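PDB 6R5T: periplasmic beta-glucosidase from Pseudomonas aeruginosa, which probably hydrolyses terminal, non-reducing beta-D-glucosyl residues of beta-glucosides, releasing beta-D-glucose, as a family 3 glycoside hydrolase of the periplasm. Local coordinates for residues A95-R108 with L148-Y160. The protein carries 1 engineered substitution. Numbering follows the deposited sequence.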
ATOM      1  N   ALA A  95      -5.839  13.336 -19.972  1.00 11.62           N
ATOM      2  CA  ALA A  95      -5.125  12.113 -20.329  1.00 13.04           C
ATOM      3  C   ALA A  95      -6.079  11.152 -21.027  1.00 12.57           C
ATOM      4  O   ALA A  95      -5.636  10.433 -21.907  1.00 12.76           O
ATOM      5  CB  ALA A  95      -4.513  11.479 -19.090  1.00 13.08           C
ATOM      6  N   ALA A  96      -7.340  11.129 -20.632  1.00 12.79           N
ATOM      7  CA  ALA A  96      -8.318  10.188 -21.178  1.00 13.60           C
ATOM      8  C   ALA A  96      -8.596  10.501 -22.642  1.00 13.94           C
ATOM      9  O   ALA A  96      -9.245   9.663 -23.311  1.00 14.15           O
ATOM     10  CB  ALA A  96      -9.597  10.185 -20.366  1.00 13.69           C
ATOM     11  N   SER A  97      -8.167  11.660 -23.135  1.00 13.44           N
ATOM     12  CA  SER A  97      -8.235  11.945 -24.587  1.00 13.55           C
ATOM     13  C   SER A  97      -7.303  11.019 -25.388  1.00 14.89           C
ATOM     14  O   SER A  97      -7.509  10.906 -26.599  1.00 16.07           O
ATOM     15  CB  SER A  97      -7.938  13.384 -24.889  1.00 13.44           C
ATOM     16  OG  SER A  97      -6.521  13.651 -24.811  1.00 14.26           O
ATOM     17  N   TRP A  98      -6.219  10.539 -24.780  1.00 13.66           N
ATOM     18  CA  TRP A  98      -5.198   9.738 -25.506  1.00 13.79           C
ATOM     19  C   TRP A  98      -4.743  10.467 -26.779  1.00 16.03           C
ATOM     20  O   TRP A  98      -4.449   9.816 -27.806  1.00 17.77           O
ATOM     21  CB  TRP A  98      -5.713   8.334 -25.832  1.00 14.76           C
ATOM     22  CG  TRP A  98      -5.821   7.444 -24.635  1.00 13.91           C
ATOM     23  CD1 TRP A  98      -6.774   7.466 -23.672  1.00 12.97           C
ATOM     24  CD2 TRP A  98      -4.919   6.412 -24.271  1.00 12.88           C
ATOM     25  NE1 TRP A  98      -6.542   6.499 -22.730  1.00 13.59           N
ATOM     26  CE2 TRP A  98      -5.422   5.795 -23.099  1.00 14.00           C
ATOM     27  CE3 TRP A  98      -3.753   5.894 -24.849  1.00 14.51           C
ATOM     28  CZ2 TRP A  98      -4.785   4.736 -22.486  1.00 13.69           C
ATOM     29  CZ3 TRP A  98      -3.161   4.812 -24.268  1.00 14.39           C
ATOM     30  CH2 TRP A  98      -3.646   4.252 -23.085  1.00 14.55           C
ATOM     31  N   ASP A  99      -4.603  11.781 -26.710  1.00 16.10           N
ATOM     32  CA  ASP A  99      -4.316  12.567 -27.930  1.00 17.79           C
ATOM     33  C   ASP A  99      -3.359  13.669 -27.522  1.00 16.42           C
ATOM     34  O   ASP A  99      -3.760  14.650 -26.954  1.00 15.00           O
ATOM     35  CB  ASP A  99      -5.608  13.077 -28.558  1.00 18.79           C
ATOM     36  CG  ASP A  99      -5.308  13.756 -29.885  1.00 24.53           C
ATOM     37  OD1 ASP A  99      -4.128  14.034 -30.146  1.00 25.18           O
ATOM     38  OD2 ASP A  99      -6.239  13.916 -30.642  1.00 29.27           O
ATOM     39  N   PRO A 100      -2.067  13.492 -27.777  1.00 17.57           N
ATOM     40  CA  PRO A 100      -1.097  14.525 -27.458  1.00 17.08           C
ATOM     41  C   PRO A 100      -1.468  15.886 -28.056  1.00 18.60           C
ATOM     42  O   PRO A 100      -1.144  16.906 -27.458  1.00 17.97           O
ATOM     43  CB  PRO A 100       0.199  13.964 -28.052  1.00 19.98           C
ATOM     44  CG  PRO A 100      -0.006  12.488 -28.131  1.00 22.41           C
ATOM     45  CD  PRO A 100      -1.473  12.290 -28.378  1.00 19.44           C
ATOM     46  N   GLU A 101      -2.136  15.933 -29.213  1.00 17.90           N
ATOM     47  CA  GLU A 101      -2.514  17.262 -29.766  1.00 21.63           C
ATOM     48  C   GLU A 101      -3.605  17.936 -28.936  1.00 18.90           C
ATOM     49  O   GLU A 101      -3.597  19.188 -28.828  1.00 18.49           O
ATOM     50  CB  GLU A 101      -2.966  17.163 -31.223  1.00 26.16           C
ATOM     51  CG  GLU A 101      -1.807  16.753 -32.114  1.00 31.66           C
ATOM     52  CD  GLU A 101      -1.887  17.240 -33.553  1.00 47.27           C
ATOM     53  OE1 GLU A 101      -3.027  17.383 -34.093  1.00 54.25           O
ATOM     54  OE2 GLU A 101      -0.802  17.474 -34.135  1.00 63.46           O
ATOM     55  N   VAL A 102      -4.517  17.189 -28.350  1.00 15.70           N
ATOM     56  CA  VAL A 102      -5.559  17.803 -27.492  1.00 16.69           C
ATOM     57  C   VAL A 102      -4.877  18.343 -26.236  1.00 16.50           C
ATOM     58  O   VAL A 102      -5.183  19.470 -25.758  1.00 17.39           O
ATOM     59  CB  VAL A 102      -6.603  16.725 -27.155  1.00 17.46           C
ATOM     60  CG1 VAL A 102      -7.566  17.186 -26.085  1.00 17.45           C
ATOM     61  CG2 VAL A 102      -7.326  16.330 -28.416  1.00 19.33           C
ATOM     62  N   VAL A 103      -4.012  17.526 -25.648  1.00 15.84           N
ATOM     63  CA  VAL A 103      -3.303  17.947 -24.429  1.00 16.87           C
ATOM     64  C   VAL A 103      -2.465  19.186 -24.748  1.00 15.63           C
ATOM     65  O   VAL A 103      -2.536  20.159 -23.947  1.00 16.12           O
ATOM     66  CB  VAL A 103      -2.471  16.799 -23.837  1.00 16.73           C
ATOM     67  CG1 VAL A 103      -1.695  17.285 -22.627  1.00 18.61           C
ATOM     68  CG2 VAL A 103      -3.393  15.646 -23.483  1.00 17.13           C
ATOM     69  N   ALA A 104      -1.744  19.188 -25.867  1.00 15.13           N
ATOM     70  CA  ALA A 104      -0.926  20.359 -26.266  1.00 16.94           C
ATOM     71  C   ALA A 104      -1.819  21.592 -26.377  1.00 18.57           C
ATOM     72  O   ALA A 104      -1.428  22.690 -25.970  1.00 18.08           O
ATOM     73  CB  ALA A 104      -0.189  20.118 -27.559  1.00 16.74           C
ATOM     74  N   ARG A 105      -2.999  21.445 -26.965  1.00 16.88           N
ATOM     75  CA  ARG A 105      -3.872  22.618 -27.162  1.00 17.76           C
ATOM     76  C   ARG A 105      -4.242  23.220 -25.813  1.00 17.04           C
ATOM     77  O   ARG A 105      -4.269  24.438 -25.658  1.00 17.57           O
ATOM     78  CB  ARG A 105      -5.080  22.193 -27.975  1.00 17.34           C
ATOM     79  CG  ARG A 105      -6.005  23.342 -28.304  1.00 17.69           C
ATOM     80  CD  ARG A 105      -7.091  22.830 -29.213  1.00 20.16           C
ATOM     81  NE  ARG A 105      -7.970  23.886 -29.666  1.00 23.56           N
ATOM     82  CZ  ARG A 105      -9.164  23.688 -30.198  1.00 23.25           C
ATOM     83  NH1 ARG A 105      -9.623  22.450 -30.335  1.00 23.77           N
ATOM     84  NH2 ARG A 105      -9.866  24.734 -30.592  1.00 25.49           N
ATOM     85  N   SER A 106      -4.549  22.381 -24.835  1.00 16.78           N
ATOM     86  CA  SER A 106      -4.967  22.874 -23.504  1.00 16.34           C
ATOM     87  C   SER A 106      -3.797  23.660 -22.903  1.00 15.46           C
ATOM     88  O   SER A 106      -4.035  24.735 -22.331  1.00 16.46           O
ATOM     89  CB  SER A 106      -5.452  21.737 -22.559  1.00 16.94           C
ATOM     90  OG  SER A 106      -4.374  20.943 -22.126  1.00 20.35           O
ATOM     91  N   ALA A 107      -2.572  23.144 -23.032  1.00 15.25           N
ATOM     92  CA  ALA A 107      -1.383  23.783 -22.431  1.00 15.56           C
ATOM     93  C   ALA A 107      -1.076  25.094 -23.170  1.00 15.91           C
ATOM     94  O   ALA A 107      -0.718  26.093 -22.541  1.00 15.41           O
ATOM     95  CB  ALA A 107      -0.200  22.850 -22.511  1.00 15.88           C
ATOM     96  N   ARG A 108      -1.172  25.060 -24.476  1.00 16.86           N
ATOM     97  CA  ARG A 108      -0.868  26.263 -25.317  1.00 17.38           C
ATOM     98  C   ARG A 108      -1.818  27.389 -24.935  1.00 16.89           C
ATOM     99  O   ARG A 108      -1.362  28.538 -24.705  1.00 16.42           O
ATOM    100  CB  ARG A 108      -0.980  25.955 -26.806  1.00 18.12           C
ATOM    101  CG  ARG A 108      -0.687  27.167 -27.694  1.00 19.38           C
ATOM    102  CD  ARG A 108       0.791  27.292 -28.056  1.00 20.94           C
ATOM    103  NE  ARG A 108       1.734  27.558 -26.970  1.00 20.96           N
ATOM    104  CZ  ARG A 108       1.954  28.738 -26.363  1.00 25.08           C
ATOM    105  NH1 ARG A 108       1.296  29.846 -26.714  1.00 24.96           N
ATOM    106  NH2 ARG A 108       2.874  28.806 -25.413  1.00 20.71           N
ATOM    107  N   LEU A 148       2.603   6.739 -21.057  1.00 12.63           N
ATOM    108  CA  LEU A 148       1.667   7.787 -21.425  1.00 12.90           C
ATOM    109  C   LEU A 148       2.039   9.058 -20.626  1.00 12.44           C
ATOM    110  O   LEU A 148       2.049  10.142 -21.238  1.00 13.39           O
ATOM    111  CB  LEU A 148       0.248   7.327 -21.123  1.00 14.49           C
ATOM    112  CG  LEU A 148      -0.811   8.361 -21.437  1.00 15.95           C
ATOM    113  CD1 LEU A 148      -0.765   8.769 -22.916  1.00 18.28           C
ATOM    114  CD2 LEU A 148      -2.169   7.795 -21.100  1.00 19.19           C
ATOM    115  N   THR A 149       2.258   8.944 -19.314  1.00 12.22           N
ATOM    116  CA  THR A 149       2.548  10.144 -18.517  1.00 12.55           C
ATOM    117  C   THR A 149       3.866  10.794 -18.998  1.00 11.56           C
ATOM    118  O   THR A 149       3.932  12.056 -19.062  1.00 12.46           O
ATOM    119  CB  THR A 149       2.588   9.835 -17.030  1.00 12.17           C
ATOM    120  OG1 THR A 149       1.255   9.452 -16.655  1.00 13.80           O
ATOM    121  CG2 THR A 149       3.085  11.005 -16.202  1.00 12.83           C
ATOM    122  N   SER A 150       4.853   9.994 -19.360  1.00 12.06           N
ATOM    123  CA  SER A 150       6.150  10.518 -19.886  1.00 12.79           C
ATOM    124  C   SER A 150       5.900  11.286 -21.189  1.00 15.11           C
ATOM    125  O   SER A 150       6.447  12.401 -21.373  1.00 15.32           O
ATOM    126  CB  SER A 150       7.162   9.470 -20.041  1.00 13.81           C
ATOM    127  OG  SER A 150       7.496   8.940 -18.775  1.00 14.40           O
ATOM    128  N   LEU A 151       5.112  10.718 -22.079  1.00 13.88           N
ATOM    129  CA  LEU A 151       4.818  11.375 -23.359  1.00 15.71           C
ATOM    130  C   LEU A 151       4.111  12.707 -23.095  1.00 14.79           C
ATOM    131  O   LEU A 151       4.515  13.760 -23.654  1.00 16.06           O
ATOM    132  CB  LEU A 151       3.949  10.417 -24.184  1.00 18.54           C
ATOM    133  CG  LEU A 151       3.637  10.826 -25.614  1.00 24.92           C
ATOM    134  CD1 LEU A 151       3.115   9.603 -26.366  1.00 28.64           C
ATOM    135  CD2 LEU A 151       2.576  11.875 -25.718  1.00 30.32           C
ATOM    136  N   LEU A 152       3.074  12.707 -22.282  1.00 12.71           N
ATOM    137  CA  LEU A 152       2.271  13.915 -22.021  1.00 13.82           C
ATOM    138  C   LEU A 152       3.102  14.954 -21.254  1.00 13.54           C
ATOM    139  O   LEU A 152       2.898  16.121 -21.470  1.00 14.17           O
ATOM    140  CB  LEU A 152       0.957  13.549 -21.335  1.00 14.97           C
ATOM    141  CG  LEU A 152       0.050  12.650 -22.188  1.00 15.31           C
ATOM    142  CD1 LEU A 152      -1.272  12.522 -21.461  1.00 16.75           C
ATOM    143  CD2 LEU A 152      -0.219  13.259 -23.586  1.00 17.27           C
ATOM    144  N   SER A 153       4.032  14.532 -20.393  1.00 13.84           N
ATOM    145  CA  SER A 153       4.929  15.440 -19.666  1.00 14.21           C
ATOM    146  C   SER A 153       5.708  16.282 -20.689  1.00 14.70           C
ATOM    147  O   SER A 153       5.720  17.505 -20.566  1.00 15.98           O
ATOM    148  CB  SER A 153       5.842  14.638 -18.773  1.00 14.67           C
ATOM    149  OG  SER A 153       6.906  15.437 -18.238  1.00 14.37           O
ATOM    150  N   GLY A 154       6.321  15.630 -21.653  1.00 14.96           N
ATOM    151  CA  GLY A 154       7.097  16.338 -22.687  1.00 15.03           C
ATOM    152  C   GLY A 154       6.193  17.230 -23.525  1.00 15.77           C
ATOM    153  O   GLY A 154       6.546  18.379 -23.807  1.00 15.86           O
ATOM    154  N   VAL A 155       5.018  16.765 -23.897  1.00 14.43           N
ATOM    155  CA  VAL A 155       4.051  17.578 -24.691  1.00 15.55           C
ATOM    156  C   VAL A 155       3.662  18.862 -23.961  1.00 14.49           C
ATOM    157  O   VAL A 155       3.644  19.956 -24.550  1.00 15.40           O
ATOM    158  CB  VAL A 155       2.803  16.724 -25.009  1.00 15.94           C
ATOM    159  CG1 VAL A 155       1.664  17.564 -25.508  1.00 17.01           C
ATOM    160  CG2 VAL A 155       3.153  15.641 -25.990  1.00 19.88           C
ATOM    161  N   MET A 156       3.358  18.775 -22.680  1.00 13.76           N
ATOM    162  CA  MET A 156       2.947  19.919 -21.871  1.00 15.27           C
ATOM    163  C   MET A 156       4.102  20.927 -21.808  1.00 13.92           C
ATOM    164  O   MET A 156       3.862  22.113 -22.019  1.00 13.23           O
ATOM    165  CB  MET A 156       2.638  19.482 -20.443  1.00 15.57           C
ATOM    166  CG  MET A 156       1.372  18.621 -20.303  1.00 18.02           C
ATOM    167  SD  MET A 156      -0.137  19.555 -20.431  1.00 19.59           S
ATOM    168  CE  MET A 156      -0.050  20.711 -19.071  1.00 22.32           C
ATOM    169  N   VAL A 157       5.296  20.460 -21.532  1.00 13.96           N
ATOM    170  CA  VAL A 157       6.452  21.391 -21.464  1.00 14.38           C
ATOM    171  C   VAL A 157       6.633  22.125 -22.800  1.00 15.39           C
ATOM    172  O   VAL A 157       6.790  23.355 -22.816  1.00 15.86           O
ATOM    173  CB  VAL A 157       7.715  20.640 -21.078  1.00 13.55           C
ATOM    174  CG1 VAL A 157       8.945  21.499 -21.239  1.00 14.86           C
ATOM    175  CG2 VAL A 157       7.592  20.145 -19.640  1.00 15.13           C
ATOM    176  N   ARG A 158       6.649  21.394 -23.895  1.00 16.11           N
ATOM    177  CA  ARG A 158       6.845  22.018 -25.231  1.00 16.60           C
ATOM    178  C   ARG A 158       5.738  23.002 -25.538  1.00 16.89           C
ATOM    179  O   ARG A 158       6.019  24.105 -26.128  1.00 18.44           O
ATOM    180  CB  ARG A 158       7.026  20.938 -26.281  1.00 18.84           C
ATOM    181  CG  ARG A 158       8.335  20.176 -26.137  1.00 24.72           C
ATOM    182  CD  ARG A 158       8.582  19.259 -27.319  1.00 29.76           C
ATOM    183  NE  ARG A 158       7.609  18.190 -27.394  1.00 39.43           N
ATOM    184  CZ  ARG A 158       7.712  16.978 -26.830  1.00 40.29           C
ATOM    185  NH1 ARG A 158       8.776  16.617 -26.127  1.00 44.56           N
ATOM    186  NH2 ARG A 158       6.718  16.126 -26.991  1.00 41.68           N
ATOM    187  N   ALA A 159       4.494  22.678 -25.191  1.00 15.48           N
ATOM    188  CA  ALA A 159       3.350  23.549 -25.484  1.00 14.75           C
ATOM    189  C   ALA A 159       3.424  24.831 -24.667  1.00 15.89           C
ATOM    190  O   ALA A 159       3.098  25.919 -25.196  1.00 17.16           O
ATOM    191  CB  ALA A 159       2.081  22.775 -25.274  1.00 17.23           C
ATOM    192  N   TYR A 160       3.819  24.744 -23.403  1.00 15.66           N
ATOM    193  CA  TYR A 160       3.937  25.943 -22.549  1.00 15.73           C
ATOM    194  C   TYR A 160       5.052  26.838 -23.063  1.00 15.67           C
ATOM    195  O   TYR A 160       4.848  28.069 -23.155  1.00 17.69           O
ATOM    196  CB  TYR A 160       4.238  25.571 -21.093  1.00 14.63           C
ATOM    197  CG  TYR A 160       3.109  24.978 -20.270  1.00 16.59           C
ATOM    198  CD1 TYR A 160       1.797  25.381 -20.382  1.00 16.99           C
ATOM    199  CD2 TYR A 160       3.393  24.093 -19.243  1.00 19.24           C
ATOM    200  CE1 TYR A 160       0.797  24.930 -19.545  1.00 17.70           C
ATOM    201  CE2 TYR A 160       2.389  23.588 -18.417  1.00 19.89           C
ATOM    202  CZ  TYR A 160       1.096  24.040 -18.536  1.00 18.57           C
ATOM    203  OH  TYR A 160       0.101  23.598 -17.708  1.00 19.02           O
TER
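Ala107 and Ala159 meet methyl to methyl, CB to CB at 3.6 Å, where two neighbouring helices of the TIM-barrel-like N-terminal domain of family 3 glycoside hydrolases come close. Helices 100-108 and 148-160 run in roughly the same direction, at 38° to each other. Their chains draw together toward the C-terminal ends, where small residues meet. Ala159 CB also lies against the carbonyl oxygen of Ala104.

Larger side chains fill the wider end. Val155 spreads its two methyls over the first turn of helix 100-108: Val155 CG1 reaches Ala104 CB at 3.8 Å, and CG2 faces Pro100 CB. Leu151 CD2 lies against the proline ring, 3.6 Å from Pro100 CG. Val103 divides its two methyls between Met156 and Leu152. Val103 CG1, anti to the backbone N (chi1 177°), meets Met156 SD at 3.5 Å, while CG2 turns to Leu152 CD2. Both leucine and methionine side chains cross the valine at about a right angle. Just before helix 100-108, the Trp98 indole takes Leu148 CD2 over one face in a CH-pi contact, 4.2 Å from the centroid of the six-membered ring. The indole NE1 is hydrogen-bonded to the backbone oxygen of Lys562, much later in the chain. Tyr160 turns its ring edge to the Ala107 carbonyl, and its hydroxyl is hydrogen-bonded to Ser124.

The polar link is at the far end. Arg108 bends at chi2 and chi3 and brings its guanidinium side-on to a single oxygen: Arg108 NE and NH2 both donate to Ala159 O, at 2.8 and 2.9 Å, within the carbonyl plane.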